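Local coordinates for protein SidF, inhibitor of growth family, member 3 (Legionella pneumophila subsp. pneumophila, PDB 4FYE) that dephosphorylates phosphoinositides as a Legionella phosphatase, probably removing the 3-phosphate of phosphatidylinositol 3,4,5-trisphosphate, at residues 450-453 / 454-458; 470-473 / 474-478; 573-576 / 577-581; 632-635 / 636-640. The protein carries 1 engineered substitution. All coordinates share one frame; numbering follows the deposited sequence.

In the fold
All four contacts are short helical segments, contacts 2 and 4 running out past their helix ends. Contact 4, about 14 Å from the chain's centre (centre to centre), ends helix 626-637 before strand 641-645; its touching residues are mostly buried or partly so. Contact 1 on helix 438-458, about 26 Å out, lies against it, with V452 packed on L634 and D451 bonded to Y640. Contact 2 on the next helix, 467-476, is tied to contact 1 by the D457-K477 salt bridge, and touches contact 3 through L472 and L575. Contacts 2 and 3, about 32 and 33 Å out, have leucine or isoleucine inward and charged chains at the surface, whereas contact 4 relies on serine and tyrosine.

Contact 1. Residues 450-453 / 454-458; sequences DDVI and RNLDK
D451 and R454 run alongside one another on helix 438-458 and meet as a loose ion pair. OD1 of D451 is 3.4 Å from NH2 of R454 but stands well out of the guanidinium plane, so no N-H is aimed at it and the attraction is one of charge alone. The carboxylate and guanidinium planes are turned 42° against each other. R454 leaves the helix with CG beside its backbone N (chi1 -68°) and bends at chi3, which carries the guanidinium back over the preceding turn; CA of D451 then lies above one face, near the rim. The carboxylate has further partners, R413 at OD1 and the Y640 hydroxyl, its strongest, at OD2, a setting likely to favour the charged form of this buried acid.

V452 and L456 are likewise parallel neighbours, with CG1 of V452 4.1 Å from CD2 of L456. I453 and D457 instead cross obliquely: CG2 of I453 passes 3.9 Å from OD1 of D457, whose other oxygen forms a salt bridge with K477. In the backbone, the bonds from R454 N to D450 O (2.9 Å) and from D457 N to I453 O (2.8 Å) are straight, at 171° each, and the two between them more bent.

The turn is wedged between several elements. L456 packs on F599 and C603 of helix 590-614 and on H473 and L476 of helix 467-476, D451 and V452 rest on L638 just beyond helix 626-637, D450 pairs with R557 of the long helix 522-583, and D451 reaches R413 of strand 402-416.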
loop_
_atom_site.group_PDB
_atom_site.type_symbol
_atom_site.label_atom_id
_atom_site.label_comp_id
_atom_site.label_asym_id
_atom_site.label_seq_id
_atom_site.Cartn_x
_atom_site.Cartn_y
_atom_site.Cartn_z
ATOM N N ASP A 450 9.548 19.821 8.962
ATOM C CA ASP A 450 9.006 21.189 8.666
ATOM C C ASP A 450 7.440 21.193 8.618
ATOM O O ASP A 450 6.797 22.043 9.256
ATOM C CB ASP A 450 9.669 21.815 7.398
ATOM C CG ASP A 450 11.215 22.186 7.608
ATOM O OD1 ASP A 450 11.536 22.973 8.535
ATOM O OD2 ASP A 450 12.121 21.730 6.843
ATOM N N ASP A 451 6.832 20.191 7.945
ATOM C CA ASP A 451 5.356 20.066 7.904
ATOM C C ASP A 451 4.797 19.938 9.286
ATOM O O ASP A 451 3.713 20.438 9.568
ATOM C CB ASP A 451 4.882 18.827 7.148
ATOM C CG ASP A 451 5.297 18.821 5.723
ATOM O OD1 ASP A 451 6.002 19.757 5.298
ATOM O OD2 ASP A 451 4.929 17.875 5.020
ATOM N N VAL A 452 5.500 19.214 10.149
ATOM C CA VAL A 452 5.024 19.149 11.518
ATOM C C VAL A 452 5.153 20.483 12.294
ATOM O O VAL A 452 4.283 20.785 13.103
ATOM C CB VAL A 452 5.622 17.976 12.281
ATOM C CG1 VAL A 452 5.466 18.144 13.788
ATOM C CG2 VAL A 452 4.897 16.732 11.881
ATOM N N ILE A 453 6.214 21.260 12.038
ATOM C CA ILE A 453 6.397 22.577 12.655
ATOM C C ILE A 453 5.216 23.481 12.241
ATOM O O ILE A 453 4.512 23.998 13.109
ATOM C CB ILE A 453 7.791 23.222 12.319
ATOM C CG1 ILE A 453 8.980 22.350 12.783
ATOM C CG2 ILE A 453 7.948 24.632 12.902
ATOM C CD1 ILE A 453 8.935 21.911 14.228
ATOM N N ARG A 454 4.972 23.604 10.931
ATOM C CA ARG A 454 3.928 24.461 10.414
ATOM C C ARG A 454 2.618 24.094 11.032
ATOM O O ARG A 454 1.878 24.957 11.499
ATOM C CB ARG A 454 3.788 24.312 8.916
ATOM C CG ARG A 454 4.966 24.833 8.129
ATOM C CD ARG A 454 4.533 24.985 6.687
ATOM N NE ARG A 454 5.526 24.423 5.778
ATOM C CZ ARG A 454 5.309 23.380 4.976
ATOM N NH1 ARG A 454 4.121 22.770 4.953
ATOM N NH2 ARG A 454 6.282 22.956 4.181
ATOM N N ASN A 455 2.344 22.802 11.057
ATOM C CA ASN A 455 1.063 22.303 11.517
ATOM C C ASN A 455 0.943 22.430 13.022
ATOM O O ASN A 455 -0.159 22.481 13.565
ATOM C CB ASN A 455 0.872 20.851 11.078
ATOM C CG ASN A 455 -0.568 20.382 11.201
ATOM O OD1 ASN A 455 -1.034 20.008 12.280
ATOM N ND2 ASN A 455 -1.271 20.359 10.078
ATOM N N LEU A 456 2.083 22.488 13.704
ATOM C CA LEU A 456 2.084 22.792 15.149
ATOM C C LEU A 456 1.801 24.252 15.399
ATOM O O LEU A 456 0.971 24.567 16.249
ATOM C CB LEU A 456 3.377 22.363 15.846
ATOM C CG LEU A 456 3.321 21.118 16.761
ATOM C CD1 LEU A 456 2.397 19.998 16.276
ATOM C CD2 LEU A 456 4.730 20.584 17.022
ATOM N N ASP A 457 2.476 25.124 14.643
ATOM C CA ASP A 457 2.259 26.572 14.689
ATOM C C ASP A 457 0.769 26.910 14.605
ATOM O O ASP A 457 0.330 27.902 15.163
ATOM C CB ASP A 457 3.026 27.284 13.551
ATOM C CG ASP A 457 4.567 27.155 13.680
ATOM O OD1 ASP A 457 5.036 26.542 14.662
ATOM O OD2 ASP A 457 5.321 27.658 12.808
ATOM N N LYS A 458 0.012 26.022 13.963
ATOM C CA LYS A 458 -1.331 26.270 13.464
ATOM C C LYS A 458 -2.460 25.722 14.352
ATOM O O LYS A 458 -3.564 26.232 14.313
ATOM C CB LYS A 458 -1.419 25.683 12.039
ATOM C CG LYS A 458 -2.492 26.260 11.129
ATOM C CD LYS A 458 -3.665 25.307 10.987
ATOM C CE LYS A 458 -3.476 24.390 9.790
ATOM N NZ LYS A 458 -4.261 23.147 10.005
#

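Contact 2. Residues 470-473 / 474-478; sequences GALH and TLLKG
T474 N donates to G470 O at 2.9 Å in a nearly straight bond (175°), the first of the i to i+4 links in this last part of helix 467-476. Farther on the pattern frays. L476 N still reaches L472 O at 2.8 Å, and K477 N reaches H473 O at 3.0 Å, but both bonds are bent, and L476 N also makes a weak bond to H473 O, which thus takes two donors. G478, with positive phi, is the first residue to leave the helical path.

On the inward side CD2 of L472 nestles against L476, 3.7 Å from its CG, and the two leucines meet at a slant. H473 and K477 instead travel together. The imidazole is swung out with CG opposite the backbone N (chi1 180°), which sets its CE1 beside the lysine chain: CG of K477 comes to 3.9 Å from CE1 of H473, at the ring's edge and near its plane, and CE of K477 is equally distant from CE1.

The leucines bury their branches against C603 of helix 590-614, with L575 and I568 of helix 522-583 alongside. Toward K477 the histidine presents its edge to methylenes, and it also packs on L456. The lysine ammonium continues beyond this contact to D457, whose carboxylate probably offsets its charge close to the imidazole; that outside pairing joins the residue just after helix 467-476 to helix 438-458.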
loop_
_atom_site.group_PDB
_atom_site.type_symbol
_atom_site.label_atom_id
_atom_site.label_comp_id
_atom_site.label_asym_id
_atom_site.label_seq_id
_atom_site.Cartn_x
_atom_site.Cartn_y
_atom_site.Cartn_z
ATOM N N GLY A 470 2.527 24.115 24.597
ATOM C CA GLY A 470 3.400 25.216 24.215
ATOM C C GLY A 470 4.843 24.805 24.452
ATOM O O GLY A 470 5.690 24.913 23.555
ATOM N N ALA A 471 5.115 24.303 25.656
ATOM C CA ALA A 471 6.460 23.938 26.045
ATOM C C ALA A 471 7.048 22.823 25.158
ATOM O O ALA A 471 8.258 22.734 25.001
ATOM C CB ALA A 471 6.482 23.545 27.506
ATOM N N LEU A 472 6.204 21.996 24.554
ATOM C CA LEU A 472 6.708 20.919 23.673
ATOM C C LEU A 472 7.025 21.538 22.321
ATOM O O LEU A 472 8.085 21.305 21.712
ATOM C CB LEU A 472 5.652 19.824 23.503
ATOM C CG LEU A 472 6.094 18.363 23.353
ATOM C CD1 LEU A 472 4.996 17.610 22.629
ATOM C CD2 LEU A 472 7.452 18.124 22.680
ATOM N N HIS A 473 6.077 22.355 21.884
ATOM C CA HIS A 473 6.152 23.028 20.615
ATOM C C HIS A 473 7.458 23.772 20.526
ATOM O O HIS A 473 8.232 23.529 19.598
ATOM C CB HIS A 473 4.961 23.953 20.480
ATOM C CG HIS A 473 4.928 24.718 19.195
ATOM N ND1 HIS A 473 5.997 24.832 18.397
ATOM C CD2 HIS A 473 3.907 25.450 18.594
ATOM C CE1 HIS A 473 5.676 25.577 17.325
ATOM N NE2 HIS A 473 4.395 25.953 17.448
ATOM N N THR A 474 7.726 24.655 21.505
ATOM C CA THR A 474 8.995 25.432 21.596
ATOM C C THR A 474 10.186 24.544 21.290
ATOM O O THR A 474 11.003 24.876 20.427
ATOM C CB THR A 474 9.194 26.071 22.991
ATOM O OG1 THR A 474 8.321 27.192 23.124
ATOM C CG2 THR A 474 10.663 26.539 23.224
ATOM N N LEU A 475 10.252 23.407 21.985
ATOM C CA LEU A 475 11.343 22.452 21.820
ATOM C C LEU A 475 11.381 21.767 20.458
ATOM O O LEU A 475 12.473 21.479 19.938
ATOM C CB LEU A 475 11.310 21.415 22.940
ATOM C CG LEU A 475 11.455 21.967 24.375
ATOM C CD1 LEU A 475 11.595 20.814 25.363
ATOM C CD2 LEU A 475 12.632 22.928 24.540
ATOM N N LEU A 476 10.205 21.519 19.877
ATOM C CA LEU A 476 10.152 20.771 18.625
ATOM C C LEU A 476 10.509 21.618 17.451
ATOM O O LEU A 476 10.814 21.088 16.383
ATOM C CB LEU A 476 8.785 20.146 18.382
ATOM C CG LEU A 476 8.475 18.868 19.152
ATOM C CD1 LEU A 476 7.483 18.074 18.323
ATOM C CD2 LEU A 476 9.727 18.048 19.476
ATOM N N LYS A 477 10.454 22.932 17.663
ATOM C CA LYS A 477 10.811 23.914 16.649
ATOM C C LYS A 477 12.177 23.603 16.085
ATOM O O LYS A 477 12.482 23.986 14.969
ATOM C CB LYS A 477 10.795 25.318 17.236
ATOM C CG LYS A 477 9.524 26.108 16.951
ATOM C CD LYS A 477 9.533 26.657 15.527
ATOM C CE LYS A 477 8.355 27.589 15.269
ATOM N NZ LYS A 477 8.077 27.823 13.818
ATOM N N GLY A 478 12.981 22.875 16.853
ATOM C CA GLY A 478 14.346 22.546 16.454
ATOM C C GLY A 478 15.286 23.755 16.392
ATOM O O GLY A 478 14.962 24.847 16.881
#

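Contact 3. Residues 573-576 / 577-581; sequences QELK and EQISP
Q573 and E577 stand one turn apart near the end of the long helix 522-583, their side chains running in company. The backbone beneath them is alpha-helical, E577 N bonding to Q573 O, with weak additional i to i+3 bonds from Q578 N and I579 N. From its start the glutamate hugs the preceding turn. CB of E577 lies 3.3 Å from O of E574; CG of E577 is 3.9 Å from O of Q573. The chain bends at chi2 (130°), turning the carboxylate back along the helix, so that CD of E577 is 3.5 Å from O of Q573. At the tip OE1 of E577 meets aliphatic CG of Q573 at 3.6 Å, with the amide and carboxylate planes 35° apart. OE1 of E577 also stands 3.4 Å from O of Q573, a pairing of two acceptors that is not a bond.

On the buried side CD2 of L575 presses on CG1 of I579 at 3.3 Å, a tight approach, and both residues continue the packing onto helix 590-614, L575 through F599 and Y600 and I579 through L596. S580 is tied by its hydroxyl to D672.

The helix kinks at P581, whose nitrogen has no hydrogen to give. K576 O is bonded by S580 N at 2.9 Å, and beside it lies the proline's CD, 4.1 Å from that same oxygen.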
loop_
_atom_site.group_PDB
_atom_site.type_symbol
_atom_site.label_atom_id
_atom_site.label_comp_id
_atom_site.label_asym_id
_atom_site.label_seq_id
_atom_site.Cartn_x
_atom_site.Cartn_y
_atom_site.Cartn_z
ATOM N N GLN A 573 5.916 13.373 27.847
ATOM C CA GLN A 573 5.319 12.716 28.996
ATOM C C GLN A 573 4.470 13.680 29.919
ATOM O O GLN A 573 3.386 13.305 30.409
ATOM C CB GLN A 573 6.460 12.054 29.780
ATOM C CG GLN A 573 6.029 11.120 30.892
ATOM C CD GLN A 573 7.194 10.744 31.795
ATOM O OE1 GLN A 573 7.623 11.529 32.664
ATOM N NE2 GLN A 573 7.724 9.539 31.591
ATOM N N GLU A 574 4.948 14.904 30.165
ATOM C CA GLU A 574 4.132 15.893 30.908
ATOM C C GLU A 574 2.904 16.314 30.069
ATOM O O GLU A 574 1.795 16.476 30.615
ATOM C CB GLU A 574 4.950 17.137 31.353
ATOM C CG GLU A 574 6.082 16.906 32.368
ATOM C CD GLU A 574 6.932 18.157 32.612
ATOM O OE1 GLU A 574 6.966 19.032 31.722
ATOM O OE2 GLU A 574 7.570 18.291 33.687
ATOM N N LEU A 575 3.086 16.462 28.748
ATOM C CA LEU A 575 1.938 16.743 27.887
ATOM C C LEU A 575 0.896 15.647 28.042
ATOM O O LEU A 575 -0.286 15.940 28.218
ATOM C CB LEU A 575 2.309 16.912 26.415
ATOM C CG LEU A 575 1.453 17.899 25.589
ATOM C CD1 LEU A 575 1.408 17.456 24.134
ATOM C CD2 LEU A 575 0.035 18.074 26.094
ATOM N N LYS A 576 1.347 14.397 28.020
ATOM C CA LYS A 576 0.443 13.261 28.176
ATOM C C LYS A 576 -0.250 13.364 29.535
ATOM O O LYS A 576 -1.474 13.290 29.627
ATOM C CB LYS A 576 1.208 11.922 28.035
ATOM C CG LYS A 576 0.343 10.666 27.904
ATOM C CD LYS A 576 1.058 9.402 28.398
ATOM C CE LYS A 576 0.203 8.150 28.174
ATOM N NZ LYS A 576 0.180 7.702 26.749
ATOM N N GLU A 577 0.552 13.545 30.579
ATOM C CA GLU A 577 0.053 13.736 31.939
ATOM C C GLU A 577 -1.152 14.690 32.061
ATOM O O GLU A 577 -2.099 14.397 32.803
ATOM C CB GLU A 577 1.200 14.146 32.879
ATOM C CG GLU A 577 1.631 13.042 33.845
ATOM C CD GLU A 577 3.138 12.797 33.878
ATOM O OE1 GLU A 577 3.571 11.735 33.389
ATOM O OE2 GLU A 577 3.899 13.646 34.380
ATOM N N GLN A 578 -1.139 15.809 31.333
ATOM C CA GLN A 578 -2.246 16.761 31.457
ATOM C C GLN A 578 -3.408 16.476 30.504
ATOM O O GLN A 578 -4.562 16.794 30.789
ATOM C CB GLN A 578 -1.767 18.226 31.377
ATOM C CG GLN A 578 -1.746 18.902 30.007
ATOM C CD GLN A 578 -1.543 20.425 30.093
ATOM O OE1 GLN A 578 -1.084 21.063 29.141
ATOM N NE2 GLN A 578 -1.875 21.010 31.245
ATOM N N ILE A 579 -3.089 15.827 29.400
ATOM C CA ILE A 579 -3.995 15.633 28.277
ATOM C C ILE A 579 -4.911 14.442 28.533
ATOM O O ILE A 579 -6.123 14.491 28.341
ATOM C CB ILE A 579 -3.098 15.554 26.991
ATOM C CG1 ILE A 579 -3.023 16.946 26.339
ATOM C CG2 ILE A 579 -3.415 14.440 25.998
ATOM C CD1 ILE A 579 -4.248 17.801 26.557
ATOM N N SER A 580 -4.305 13.365 28.993
ATOM C CA SER A 580 -5.009 12.097 29.086
ATOM C C SER A 580 -6.293 12.258 29.886
ATOM O O SER A 580 -7.376 12.001 29.337
ATOM C CB SER A 580 -4.121 11.011 29.688
ATOM O OG SER A 580 -4.886 9.847 29.920
ATOM N N PRO A 581 -6.176 12.719 31.160
ATOM C CA PRO A 581 -7.308 12.742 32.086
ATOM C C PRO A 581 -8.440 13.618 31.558
ATOM O O PRO A 581 -9.603 13.349 31.881
ATOM C CB PRO A 581 -6.709 13.346 33.372
ATOM C CG PRO A 581 -5.607 14.233 32.882
ATOM C CD PRO A 581 -5.026 13.469 31.710
#

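Contact 4. Residues 632-635 / 636-640; sequences ASLS and CELDY
S635 meets the ring of Y640 where the chain turns back on itself at the end of helix 626-637. CB of L638 lies 3.7 Å above one face of that ring, offset toward the rim, while CB of S635 approaches CD2 of Y640 obliquely at 3.8 Å. Through its hydroxyl, bonded to D451, the ring is placed against helix 438-458. Of the two carboxylates, that of E637 is bonded through OE1 to ND1 of H598, whose NE2 in turn reaches N455 of helix 438-458, and that of D639 forms a salt bridge with R312.

The S635 hydroxyl turns back along its own helix. Its OG takes the crowded position between backbone N and carbonyl carbon (chi1 82°), and from there donates to O of A632 at 2.9 Å. The same oxygen accepts the backbone N of C636 at 3.0 Å, so two bonds grip it. L634 and L638 have only a loose meeting, CD2 of L634 being 4.3 Å from CD1 of L638, and L634 also packs on M448 and V452 of helix 438-458 and Y605 of helix 590-614.

At L638 the backbone leaves the helix. D639 has positive phi (60°), Y640 N returns to S635 O at 2.9 Å, and D639 N bonds to C636 O at 3.1 Å. This pair of 6-to-1 and 5-to-2 bonds, the second weak, is a Schellman motif with D639 as its C-prime residue, the classic C-terminal cap of an alpha-helix, and here it turns the chain directly into strand 641-645 of a mixed sheet.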
loop_
_atom_site.group_PDB
_atom_site.type_symbol
_atom_site.label_atom_id
_atom_site.label_comp_id
_atom_site.label_asym_id
_atom_site.label_seq_id
_atom_site.Cartn_x
_atom_site.Cartn_y
_atom_site.Cartn_z
ATOM N N ALA A 632 5.005 6.663 8.290
ATOM C CA ALA A 632 3.745 6.503 7.520
ATOM C C ALA A 632 2.632 6.936 8.425
ATOM O O ALA A 632 1.715 7.629 8.019
ATOM C CB ALA A 632 3.545 5.093 7.072
ATOM N N SER A 633 2.722 6.564 9.688
ATOM C CA SER A 633 1.684 6.980 10.638
ATOM C C SER A 633 1.593 8.516 10.743
ATOM O O SER A 633 0.485 9.091 10.856
ATOM C CB SER A 633 1.993 6.350 11.982
ATOM O OG SER A 633 2.032 4.932 11.768
ATOM N N LEU A 634 2.743 9.176 10.623
ATOM C CA LEU A 634 2.805 10.621 10.772
ATOM C C LEU A 634 2.133 11.299 9.599
ATOM O O LEU A 634 1.491 12.382 9.740
ATOM C CB LEU A 634 4.241 11.060 10.749
ATOM C CG LEU A 634 4.741 12.209 11.607
ATOM C CD1 LEU A 634 5.983 12.724 10.903
ATOM C CD2 LEU A 634 3.719 13.300 11.864
ATOM N N SER A 635 2.323 10.701 8.435
ATOM C CA SER A 635 1.712 11.264 7.272
ATOM C C SER A 635 0.212 11.007 7.320
ATOM O O SER A 635 -0.563 11.877 6.943
ATOM C CB SER A 635 2.319 10.703 6.032
ATOM O OG SER A 635 1.703 9.453 5.769
ATOM N N CYS A 636 -0.233 9.855 7.822
ATOM C CA CYS A 636 -1.679 9.755 8.100
ATOM C C CYS A 636 -2.119 10.856 9.093
ATOM O O CYS A 636 -3.206 11.371 8.992
ATOM C CB CYS A 636 -2.092 8.336 8.575
ATOM S SG CYS A 636 -1.708 7.146 7.318
ATOM N N GLU A 637 -1.295 11.223 10.070
ATOM C CA GLU A 637 -1.713 12.302 10.976
ATOM C C GLU A 637 -1.793 13.660 10.293
ATOM O O GLU A 637 -2.654 14.451 10.641
ATOM C CB GLU A 637 -0.796 12.463 12.186
ATOM C CG GLU A 637 -1.103 11.541 13.339
ATOM C CD GLU A 637 -2.499 11.640 13.950
ATOM O OE1 GLU A 637 -3.174 12.716 13.922
ATOM O OE2 GLU A 637 -2.900 10.593 14.510
ATOM N N LEU A 638 -0.876 13.952 9.367
ATOM C CA LEU A 638 -0.927 15.222 8.617
ATOM C C LEU A 638 -1.944 15.127 7.528
ATOM O O LEU A 638 -1.997 15.976 6.667
ATOM C CB LEU A 638 0.411 15.500 7.974
ATOM C CG LEU A 638 1.436 15.743 9.062
ATOM C CD1 LEU A 638 2.851 15.771 8.492
ATOM C CD2 LEU A 638 1.087 17.045 9.753
ATOM N N ASP A 639 -2.684 14.026 7.523
ATOM C CA ASP A 639 -3.719 13.778 6.545
ATOM C C ASP A 639 -3.247 13.741 5.083
ATOM O O ASP A 639 -3.954 14.243 4.199
ATOM C CB ASP A 639 -4.871 14.792 6.716
ATOM C CG ASP A 639 -6.115 14.373 5.940
ATOM O OD1 ASP A 639 -6.504 13.151 5.908
ATOM O OD2 ASP A 639 -6.700 15.270 5.343
ATOM N N TYR A 640 -2.055 13.191 4.836
ATOM C CA TYR A 640 -1.594 12.801 3.481
ATOM C C TYR A 640 -2.168 11.438 3.060
ATOM O O TYR A 640 -2.732 10.716 3.881
ATOM C CB TYR A 640 -0.059 12.722 3.435
ATOM C CG TYR A 640 0.610 13.999 3.856
ATOM C CD1 TYR A 640 -0.098 15.199 3.850
ATOM C CD2 TYR A 640 1.955 14.028 4.232
ATOM C CE1 TYR A 640 0.512 16.422 4.249
ATOM C CE2 TYR A 640 2.581 15.230 4.647
ATOM C CZ TYR A 640 1.872 16.429 4.625
ATOM O OH TYR A 640 2.471 17.625 5.001
#